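Aryl esterase (Mycobacterium smegmatis, PDB 2Q0Q) catalyses the hydrolysis of aryl esters and acyl transfer to alcohols in water, as an oligomeric serine hydrolase of the SGNH family. Local coordinates at residues 3-8 / 84-89; 60-65 / 97-102; 134-139 / 175-180. All coordinates share one frame; numbering follows the deposited sequence.

Interaction 1: residues 3-8 / 84-89; sequences KRILCF and LDLVII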
loop_
_atom_site.group_PDB
_atom_site.type_symbol
_atom_site.label_atom_id
_atom_site.label_comp_id
_atom_site.label_asym_id
_atom_site.label_seq_id
_atom_site.Cartn_x
_atom_site.Cartn_y
_atom_site.Cartn_z
ATOM N N LYS G 3 -31.461 2.254 -29.305
ATOM C CA LYS G 3 -30.616 3.117 -28.486
ATOM C C LYS G 3 -30.467 2.494 -27.100
ATOM O O LYS G 3 -31.451 2.035 -26.509
ATOM C CB LYS G 3 -31.205 4.526 -28.417
ATOM C CG LYS G 3 -31.035 5.281 -29.729
ATOM C CD LYS G 3 -31.143 6.781 -29.551
ATOM C CE LYS G 3 -30.936 7.520 -30.870
ATOM N NZ LYS G 3 -29.531 7.424 -31.343
ATOM N N ARG G 4 -29.243 2.464 -26.596
ATOM C CA ARG G 4 -28.914 1.682 -25.402
ATOM C C ARG G 4 -28.713 2.590 -24.196
ATOM O O ARG G 4 -27.875 3.501 -24.223
ATOM C CB ARG G 4 -27.659 0.826 -25.630
ATOM C CG ARG G 4 -27.791 -0.126 -26.807
ATOM C CD ARG G 4 -26.662 -1.132 -26.912
ATOM N NE ARG G 4 -27.057 -2.410 -26.326
ATOM C CZ ARG G 4 -26.391 -3.100 -25.400
ATOM N NH1 ARG G 4 -25.214 -2.717 -24.935
ATOM N NH2 ARG G 4 -26.908 -4.233 -24.961
ATOM N N ILE G 5 -29.501 2.320 -23.151
ATOM C CA ILE G 5 -29.531 3.116 -21.924
ATOM C C ILE G 5 -29.061 2.302 -20.715
ATOM O O ILE G 5 -29.736 1.363 -20.300
ATOM C CB ILE G 5 -30.980 3.592 -21.606
ATOM C CG1 ILE G 5 -31.702 4.089 -22.875
ATOM C CG2 ILE G 5 -30.944 4.630 -20.500
ATOM C CD1 ILE G 5 -31.056 5.284 -23.526
ATOM N N LEU G 6 -27.915 2.663 -20.154
ATOM C CA LEU G 6 -27.381 2.008 -18.943
ATOM C C LEU G 6 -27.854 2.743 -17.679
ATOM O O LEU G 6 -27.622 3.931 -17.554
ATOM C CB LEU G 6 -25.846 2.019 -18.955
ATOM C CG LEU G 6 -25.116 1.578 -17.676
ATOM C CD1 LEU G 6 -25.411 0.120 -17.426
ATOM C CD2 LEU G 6 -23.640 1.805 -17.831
ATOM N N CYS G 7 -28.487 2.011 -16.769
ATOM C CA CYS G 7 -29.000 2.550 -15.496
ATOM C C CYS G 7 -28.055 2.068 -14.405
ATOM O O CYS G 7 -28.088 0.915 -13.992
ATOM C CB CYS G 7 -30.433 2.090 -15.221
ATOM S SG CYS G 7 -31.594 2.755 -16.446
ATOM N N PHE G 8 -27.189 2.983 -13.971
ATOM C CA PHE G 8 -26.188 2.711 -12.951
ATOM C C PHE G 8 -26.663 3.273 -11.620
ATOM O O PHE G 8 -26.909 4.474 -11.506
ATOM C CB PHE G 8 -24.839 3.334 -13.353
ATOM C CG PHE G 8 -23.666 2.809 -12.567
ATOM C CD1 PHE G 8 -23.241 1.492 -12.738
ATOM C CD2 PHE G 8 -22.981 3.613 -11.675
ATOM C CE1 PHE G 8 -22.167 0.994 -12.037
ATOM C CE2 PHE G 8 -21.896 3.118 -10.971
ATOM C CZ PHE G 8 -21.497 1.800 -11.144
ATOM N N LEU G 84 -23.113 2.350 -26.245
ATOM C CA LEU G 84 -24.070 2.970 -25.332
ATOM C C LEU G 84 -24.427 4.354 -25.837
ATOM O O LEU G 84 -23.589 5.055 -26.417
ATOM C CB LEU G 84 -23.492 3.086 -23.914
ATOM C CG LEU G 84 -23.357 1.794 -23.097
ATOM C CD1 LEU G 84 -22.702 2.111 -21.741
ATOM C CD2 LEU G 84 -24.698 1.100 -22.886
ATOM N N ASP G 85 -25.684 4.716 -25.613
ATOM C CA ASP G 85 -26.200 6.017 -25.995
ATOM C C ASP G 85 -26.360 6.950 -24.806
ATOM O O ASP G 85 -26.143 8.158 -24.942
ATOM C CB ASP G 85 -27.513 5.854 -26.760
ATOM C CG ASP G 85 -27.301 5.152 -28.084
ATOM O OD1 ASP G 85 -27.420 3.895 -28.134
ATOM O OD2 ASP G 85 -26.902 5.847 -29.049
ATOM N N LEU G 86 -26.719 6.394 -23.654
ATOM C CA LEU G 86 -26.968 7.192 -22.450
ATOM C C LEU G 86 -26.706 6.367 -21.172
ATOM O O LEU G 86 -26.981 5.167 -21.118
ATOM C CB LEU G 86 -28.406 7.720 -22.466
ATOM C CG LEU G 86 -28.845 8.592 -21.290
ATOM C CD1 LEU G 86 -28.131 9.935 -21.304
ATOM C CD2 LEU G 86 -30.369 8.780 -21.299
ATOM N N VAL G 87 -26.115 7.010 -20.178
ATOM C CA VAL G 87 -25.921 6.409 -18.868
ATOM C C VAL G 87 -26.670 7.272 -17.841
ATOM O O VAL G 87 -26.374 8.451 -17.686
ATOM C CB VAL G 87 -24.431 6.334 -18.477
ATOM C CG1 VAL G 87 -24.269 5.623 -17.141
ATOM C CG2 VAL G 87 -23.626 5.643 -19.571
ATOM N N ILE G 88 -27.662 6.678 -17.187
ATOM C CA ILE G 88 -28.379 7.321 -16.102
ATOM C C ILE G 88 -27.726 6.909 -14.807
ATOM O O ILE G 88 -27.638 5.708 -14.512
ATOM C CB ILE G 88 -29.850 6.858 -16.075
ATOM C CG1 ILE G 88 -30.554 7.268 -17.380
ATOM C CG2 ILE G 88 -30.600 7.375 -14.804
ATOM C CD1 ILE G 88 -32.004 6.798 -17.489
ATOM N N ILE G 89 -27.285 7.893 -14.025
ATOM C CA ILE G 89 -26.654 7.597 -12.754
ATOM C C ILE G 89 -27.468 8.223 -11.613
ATOM O O ILE G 89 -27.582 9.472 -11.490
ATOM C CB ILE G 89 -25.210 8.128 -12.664
ATOM C CG1 ILE G 89 -24.408 7.850 -13.937
ATOM C CG2 ILE G 89 -24.497 7.544 -11.414
ATOM C CD1 ILE G 89 -23.038 8.476 -13.844
HETATM O O HOH W 1 -27.282 8.642 -29.293
#
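Asp85 reaches across to Lys3 and Arg4 at the start of strand 3-8 and ties down the backbone there. Asp85 CB lies 3.5 Å from Arg4 O. From there CG, anti to its own carbonyl carbon (chi1 -66°), turns the carboxylate toward Lys3 and Arg4. Asp85 OD1 takes the Arg4 N-H, 2.8 Å from Arg4 N, in a nearly straight bond (169°), met on its anti side. The other oxygen looks to Lys3 instead: Lys3 NZ is 3.8 Å from Asp85 OD2, a long salt bridge, and a water donates to Asp85 OD2 at 2.8 Å while accepting from Lys3 NZ. Aspartate suits this place because its short arm supplies an acceptor where the strand 86-89 has not yet begun. Arg4 O in turn receives two N-H groups, from Asp85 N at 2.9 Å and Leu86 N at 3.2 Å. Beyond this point runs a regular parallel ladder, at the middle of the SGNH hydrolase's alpha/beta sheet: Leu6 N to Leu86 O, Ile88 N to Leu6 O, Phe8 N to Ile88 O. Ile5, Cys7, Leu86 and Ile88 share the face under helix 198-215, where Ile5 CG2 meets Ile88 CD1 at 3.9 Å. On the other face Leu6 CD2 lies alongside Val87 CG1, and helix 70-81 packs over Val87 and Phe8.

Interaction 2: residues 60-65 / 97-102; sequences IDDPTD and KAYFRR. With SO4 (sulfate ion), chain U.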
loop_
_atom_site.group_PDB
_atom_site.type_symbol
_atom_site.label_atom_id
_atom_site.label_comp_id
_atom_site.label_asym_id
_atom_site.label_seq_id
_atom_site.Cartn_x
_atom_site.Cartn_y
_atom_site.Cartn_z
ATOM N N ILE G 60 -16.810 5.618 -2.623
ATOM C CA ILE G 60 -16.182 5.387 -1.341
ATOM C C ILE G 60 -16.352 3.926 -0.946
ATOM O O ILE G 60 -17.449 3.372 -1.016
ATOM C CB ILE G 60 -16.682 6.406 -0.251
ATOM C CG1 ILE G 60 -16.042 6.113 1.107
ATOM C CG2 ILE G 60 -18.192 6.410 -0.130
ATOM C CD1 ILE G 60 -16.042 7.295 2.033
ATOM N N ASP G 61 -15.246 3.306 -0.551
ATOM C CA ASP G 61 -15.261 1.943 -0.050
ATOM C C ASP G 61 -16.120 1.822 1.206
ATOM O O ASP G 61 -15.967 2.602 2.154
ATOM C CB ASP G 61 -13.834 1.495 0.288
ATOM C CG ASP G 61 -12.951 1.346 -0.958
ATOM O OD1 ASP G 61 -13.491 1.225 -2.083
ATOM O OD2 ASP G 61 -11.718 1.360 -0.809
ATOM N N ASP G 62 -17.013 0.848 1.218
ATOM C CA ASP G 62 -17.791 0.557 2.422
ATOM C C ASP G 62 -16.972 -0.432 3.257
ATOM O O ASP G 62 -16.535 -1.480 2.731
ATOM C CB ASP G 62 -19.178 0.006 2.064
ATOM C CG ASP G 62 -20.095 -0.132 3.283
ATOM O OD1 ASP G 62 -19.677 -0.806 4.241
ATOM O OD2 ASP G 62 -21.236 0.406 3.296
ATOM N N PRO G 63 -16.711 -0.100 4.542
ATOM C CA PRO G 63 -15.812 -0.953 5.344
ATOM C C PRO G 63 -16.383 -2.336 5.665
ATOM O O PRO G 63 -15.641 -3.225 6.075
ATOM C CB PRO G 63 -15.621 -0.153 6.642
ATOM C CG PRO G 63 -16.771 0.748 6.729
ATOM C CD PRO G 63 -17.192 1.063 5.311
ATOM N N THR G 64 -17.680 -2.512 5.462
ATOM C CA THR G 64 -18.330 -3.776 5.749
ATOM C C THR G 64 -18.418 -4.672 4.516
ATOM O O THR G 64 -18.775 -5.834 4.629
ATOM C CB THR G 64 -19.753 -3.572 6.270
ATOM O OG1 THR G 64 -20.570 -2.990 5.247
ATOM C CG2 THR G 64 -19.771 -2.644 7.503
ATOM N N ASP G 65 -18.111 -4.131 3.344
ATOM C CA ASP G 65 -18.399 -4.836 2.095
ATOM C C ASP G 65 -17.542 -4.246 0.982
ATOM O O ASP G 65 -17.702 -3.080 0.629
ATOM C CB ASP G 65 -19.882 -4.685 1.763
ATOM C CG ASP G 65 -20.328 -5.577 0.632
ATOM O OD1 ASP G 65 -19.501 -5.933 -0.234
ATOM O OD2 ASP G 65 -21.529 -5.896 0.598
ATOM N N LYS G 97 -24.865 7.678 4.691
ATOM C CA LYS G 97 -24.782 6.893 5.911
ATOM C C LYS G 97 -23.782 7.538 6.867
ATOM O O LYS G 97 -22.757 8.070 6.441
ATOM C CB LYS G 97 -24.422 5.448 5.620
ATOM C CG LYS G 97 -25.537 4.675 4.895
ATOM C CD LYS G 97 -25.048 3.320 4.439
ATOM C CE LYS G 97 -26.165 2.561 3.800
ATOM N NZ LYS G 97 -25.747 1.259 3.203
ATOM N N ALA G 98 -24.101 7.478 8.160
ATOM C CA ALA G 98 -23.357 8.228 9.199
ATOM C C ALA G 98 -21.881 7.890 9.236
ATOM O O ALA G 98 -21.046 8.773 9.472
ATOM C CB ALA G 98 -23.983 8.006 10.594
ATOM N N TYR G 99 -21.567 6.613 9.016
ATOM C CA TYR G 99 -20.188 6.149 9.123
ATOM C C TYR G 99 -19.267 6.641 8.012
ATOM O O TYR G 99 -18.044 6.592 8.168
ATOM C CB TYR G 99 -20.109 4.627 9.270
ATOM C CG TYR G 99 -20.747 3.770 8.189
ATOM C CD1 TYR G 99 -20.027 3.353 7.081
ATOM C CD2 TYR G 99 -22.066 3.330 8.310
ATOM C CE1 TYR G 99 -20.611 2.514 6.103
ATOM C CE2 TYR G 99 -22.649 2.506 7.348
ATOM C CZ TYR G 99 -21.923 2.107 6.245
ATOM O OH TYR G 99 -22.524 1.292 5.311
ATOM N N PHE G 100 -19.828 7.110 6.906
ATOM C CA PHE G 100 -18.991 7.697 5.856
ATOM C C PHE G 100 -18.545 9.127 6.180
ATOM O O PHE G 100 -17.592 9.610 5.565
ATOM C CB PHE G 100 -19.684 7.672 4.496
ATOM C CG PHE G 100 -19.827 6.285 3.911
ATOM C CD1 PHE G 100 -21.069 5.809 3.548
ATOM C CD2 PHE G 100 -18.713 5.474 3.702
ATOM C CE1 PHE G 100 -21.233 4.560 2.996
ATOM C CE2 PHE G 100 -18.872 4.221 3.169
ATOM C CZ PHE G 100 -20.155 3.759 2.831
ATOM N N ARG G 101 -19.219 9.780 7.133
ATOM C CA ARG G 101 -18.885 11.148 7.518
ATOM C C ARG G 101 -18.726 12.080 6.312
ATOM O O ARG G 101 -17.800 12.899 6.251
ATOM C CB ARG G 101 -17.647 11.164 8.417
ATOM C CG ARG G 101 -17.897 10.490 9.772
ATOM C CD ARG G 101 -16.644 9.918 10.334
ATOM N NE ARG G 101 -16.751 9.543 11.749
ATOM C CZ ARG G 101 -17.021 8.315 12.217
ATOM N NH1 ARG G 101 -17.261 7.278 11.393
ATOM N NH2 ARG G 101 -17.048 8.124 13.537
ATOM N N ARG G 102 -19.628 11.942 5.349
ATOM C CA ARG G 102 -19.596 12.777 4.143
ATOM C C ARG G 102 -20.597 13.925 4.163
ATOM O O ARG G 102 -21.704 13.791 4.674
ATOM C CB ARG G 102 -19.839 11.943 2.886
ATOM C CG ARG G 102 -18.602 11.225 2.388
ATOM C CD ARG G 102 -18.789 10.645 0.988
ATOM N NE ARG G 102 -17.475 10.390 0.385
ATOM C CZ ARG G 102 -17.251 10.068 -0.889
ATOM N NH1 ARG G 102 -18.243 9.902 -1.752
ATOM N NH2 ARG G 102 -15.996 9.898 -1.291
HETATM S S SO4 U . -29.067 0.511 0.550
HETATM O O1 SO4 U . -29.528 1.796 1.194
HETATM O O2 SO4 U . -28.762 0.768 -0.878
HETATM O O3 SO4 U . -27.986 -0.019 1.404
HETATM O O4 SO4 U . -30.191 -0.431 0.569
HETATM O O HOH W 2 -23.282 1.481 1.825
#
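Beside the probable active site, an Asx turn headed by Asp62 meets the aromatic pair Tyr99 and Phe100. Asp62 OD1 closes the turn by accepting Thr64 N at 2.9 Å, and Thr64 OG1 donates to the same oxygen at 2.6 Å from above the carboxylate plane. The second oxygen is left for the other loop: Tyr99 OH donates to Asp62 OD2 at 2.6 Å on its syn side, with ring and carboxylate planes 70° apart. Tyr99 reaches this place because its CG sits between backbone N and carbonyl carbon (chi1 57°). A water also donates to Asp62 OD2, at 2.7 Å, and accepts from Lys97 NZ at 2.8 Å. The extended Lys97 carries on to a sulfate oxygen, O3, 3.1 Å from Lys97 NZ; this sulfate, probably from the crystallisation liquor, is also hydrogen-bonded to Ser11 and His195, members of a probable catalytic triad. With so many donors and a lysine nearby, Asp62 is probably ionised. Both loops follow strands of the parallel sheet, 46-52 and 86-90, on the side where alpha/beta enzymes carry their active sites. The Phe100 ring lies between Tyr99 of its own loop, CE1 over one face, and Ile60 of the other, whose CG2 makes a CH-pi contact over the opposite face, 4.2 Å from the Phe100 ring centroid. Asp61 O approaches the ring edge in plane. Ile60 CB also rests over the centre of the Arg102 guanidinium, 3.7 Å from Arg102 NH2, a flat surface suited to a branched aliphatic side chain; Asp95 pairs with the guanidinium's NH1. Arg101 forms a salt bridge with Asp106 of a neighbouring subunit.

Interaction 3: residues 134-139 / 175-180; sequences VLVVSP and MKVPFF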
loop_
_atom_site.group_PDB
_atom_site.type_symbol
_atom_site.label_atom_id
_atom_site.label_comp_id
_atom_site.label_asym_id
_atom_site.label_seq_id
_atom_site.Cartn_x
_atom_site.Cartn_y
_atom_site.Cartn_z
ATOM N N VAL G 134 -24.609 11.353 -20.536
ATOM C CA VAL G 134 -24.843 11.057 -19.131
ATOM C C VAL G 134 -26.042 11.862 -18.643
ATOM O O VAL G 134 -26.304 12.960 -19.116
ATOM C CB VAL G 134 -23.591 11.350 -18.253
ATOM C CG1 VAL G 134 -23.322 12.871 -18.176
ATOM C CG2 VAL G 134 -23.760 10.747 -16.831
ATOM N N LEU G 135 -26.776 11.283 -17.703
ATOM C CA LEU G 135 -27.829 11.989 -16.994
ATOM C C LEU G 135 -27.577 11.794 -15.503
ATOM O O LEU G 135 -27.637 10.673 -14.999
ATOM C CB LEU G 135 -29.220 11.460 -17.387
ATOM C CG LEU G 135 -30.424 11.981 -16.589
ATOM C CD1 LEU G 135 -30.476 13.514 -16.643
ATOM C CD2 LEU G 135 -31.737 11.385 -17.090
ATOM N N VAL G 136 -27.257 12.888 -14.823
ATOM C CA VAL G 136 -27.040 12.896 -13.375
ATOM C C VAL G 136 -28.414 12.994 -12.680
ATOM O O VAL G 136 -29.218 13.911 -12.949
ATOM C CB VAL G 136 -26.150 14.097 -12.963
ATOM C CG1 VAL G 136 -26.038 14.220 -11.423
ATOM C CG2 VAL G 136 -24.769 14.042 -13.673
ATOM N N VAL G 137 -28.690 12.038 -11.800
ATOM C CA VAL G 137 -29.979 12.018 -11.100
ATOM C C VAL G 137 -29.758 12.068 -9.597
ATOM O O VAL G 137 -29.080 11.213 -9.037
ATOM C CB VAL G 137 -30.789 10.769 -11.421
ATOM C CG1 VAL G 137 -32.089 10.755 -10.674
ATOM C CG2 VAL G 137 -31.027 10.629 -12.946
ATOM N N SER G 138 -30.356 13.070 -8.946
ATOM C CA SER G 138 -30.358 13.102 -7.483
ATOM C C SER G 138 -31.483 12.187 -7.015
ATOM O O SER G 138 -32.608 12.264 -7.564
ATOM C CB SER G 138 -30.537 14.531 -6.939
ATOM O OG SER G 138 -31.568 15.207 -7.611
ATOM N N PRO G 139 -31.204 11.319 -6.011
ATOM C CA PRO G 139 -32.284 10.495 -5.476
ATOM C C PRO G 139 -33.223 11.383 -4.651
ATOM O O PRO G 139 -32.864 12.497 -4.286
ATOM C CB PRO G 139 -31.556 9.516 -4.557
ATOM C CG PRO G 139 -30.391 10.323 -4.047
ATOM C CD PRO G 139 -29.938 11.083 -5.285
HETATM N N MSE G 175 -20.363 21.089 -15.162
HETATM C CA MSE G 175 -19.811 20.102 -16.113
HETATM C C MSE G 175 -20.526 20.094 -17.461
HETATM O O MSE G 175 -20.066 19.410 -18.401
HETATM C CB MSE G 175 -19.828 18.694 -15.521
HETATM C CG MSE G 175 -19.039 18.579 -14.265
HETATM SE SE MSE G 175 -18.893 16.724 -13.648
HETATM C CE MSE G 175 -17.614 15.955 -15.031
ATOM N N LYS G 176 -21.624 20.852 -17.555
ATOM C CA LYS G 176 -22.383 20.974 -18.807
ATOM C C LYS G 176 -22.944 19.634 -19.263
ATOM O O LYS G 176 -22.822 19.254 -20.438
ATOM C CB LYS G 176 -21.532 21.608 -19.900
ATOM C CG LYS G 176 -20.917 22.913 -19.484
ATOM C CD LYS G 176 -21.944 23.985 -19.273
ATOM C CE LYS G 176 -21.302 25.289 -18.792
ATOM N NZ LYS G 176 -20.894 25.228 -17.332
ATOM N N VAL G 177 -23.556 18.937 -18.310
ATOM C CA VAL G 177 -24.203 17.654 -18.543
ATOM C C VAL G 177 -25.655 17.707 -18.022
ATOM O O VAL G 177 -25.956 18.460 -17.105
ATOM C CB VAL G 177 -23.427 16.496 -17.884
ATOM C CG1 VAL G 177 -22.063 16.327 -18.551
ATOM C CG2 VAL G 177 -23.290 16.723 -16.389
ATOM N N PRO G 178 -26.545 16.907 -18.611
ATOM C CA PRO G 178 -27.952 16.871 -18.180
ATOM C C PRO G 178 -28.141 16.415 -16.725
ATOM O O PRO G 178 -27.483 15.479 -16.273
ATOM C CB PRO G 178 -28.594 15.841 -19.135
ATOM C CG PRO G 178 -27.669 15.659 -20.222
ATOM C CD PRO G 178 -26.297 15.983 -19.730
ATOM N N PHE G 179 -29.071 17.077 -16.037
ATOM C CA PHE G 179 -29.459 16.744 -14.671
ATOM C C PHE G 179 -30.968 16.490 -14.578
ATOM O O PHE G 179 -31.762 17.147 -15.267
ATOM C CB PHE G 179 -29.076 17.892 -13.727
ATOM C CG PHE G 179 -29.708 17.792 -12.372
ATOM C CD1 PHE G 179 -29.187 16.916 -11.415
ATOM C CD2 PHE G 179 -30.828 18.556 -12.056
ATOM C CE1 PHE G 179 -29.773 16.812 -10.167
ATOM C CE2 PHE G 179 -31.417 18.454 -10.788
ATOM C CZ PHE G 179 -30.885 17.577 -9.855
ATOM N N PHE G 180 -31.355 15.568 -13.698
ATOM C CA PHE G 180 -32.768 15.372 -13.336
ATOM C C PHE G 180 -32.888 15.031 -11.847
ATOM O O PHE G 180 -32.154 14.204 -11.337
ATOM C CB PHE G 180 -33.394 14.271 -14.189
ATOM C CG PHE G 180 -34.832 13.961 -13.839
ATOM C CD1 PHE G 180 -35.859 14.801 -14.250
ATOM C CD2 PHE G 180 -35.155 12.814 -13.106
ATOM C CE1 PHE G 180 -37.198 14.524 -13.899
ATOM C CE2 PHE G 180 -36.473 12.523 -12.774
ATOM C CZ PHE G 180 -37.494 13.371 -13.177
#
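Val136 O accepts the Phe180 N-H, 2.8 Å from Phe180 N, in a nearly straight bond (164°), and the Phe179 CA-H adds a weaker contact, Phe179 CA lying 3.3 Å from the same oxygen. The pattern is that of a parallel pair, with Val136 opposite Phe179 and Val137 opposite Phe180. One bond flanks the central one on each side: Val136 N to Pro178 O at 3.0 Å, and Ser138 N to Phe180 O at 3.2 Å, the latter more bent (143°). The ladder opens at Pro178, whose O still accepts from Val136 N. Having no N-H to give, Pro178 sets its ring against the neighbouring carbonyl, Pro178 CD 3.1 Å from Val134 O, and that buried oxygen has no partner in the model. Further back, where the two backbones have moved apart, the branched valines still touch: Val134 CG1, placed between its backbone N and carbonyl carbon (chi1 69°), meets Val177 CB at 3.6 Å. Leu135 CD1 lies near Pro178 CB and Phe180 CB, 3.9 Å from the latter. The Phe179 ring extends along strand 133-138, past Val136 O, and brings its edge to Ser138 OG, which is 3.3 Å from Phe179 CZ. Serine's short side chain puts a hydroxyl beside the ring edge while it bonds Asp181. Lys176, with positive phi, is the C-prime residue of a Schellman motif that ends helix 164-175 and swings the chain into the strand 179-181, completing a beta-alpha-beta crossover. Within the chain this strand is outermost in the sheet, with strand 133-138 between it and strand 86-90. Helices 104-119 and 164-175 pack on the face of Val136 and Phe179, the former against Val136 and the latter against Phe179, while helix 198-215 covers Phe180 from the other face.

Interactions 1 and 3 belong to one parallel sheet and join directly, since strands 86-90 and 133-138 are neighbours: Val87 O and Ile89 O probably accept hydrogen bonds from Leu135 N and Val137 N. Interaction 1 is the more deeply buried and the longer ladder; interaction 3 reaches the outermost strand, where pairing starts only after a proline and two phenylalanines pack on opposite faces. Helix 198-215 packs against both. Interaction 2 lies apart, its centre about 26 Å from that of interaction 1 and about 23 Å from that of interaction 3. It joins two partly exposed loops through side chains, with carboxylate, hydroxyl, lysine and water leading toward the sulfate, whereas the sheet contacts rely mainly on backbone bonds and apolar faces.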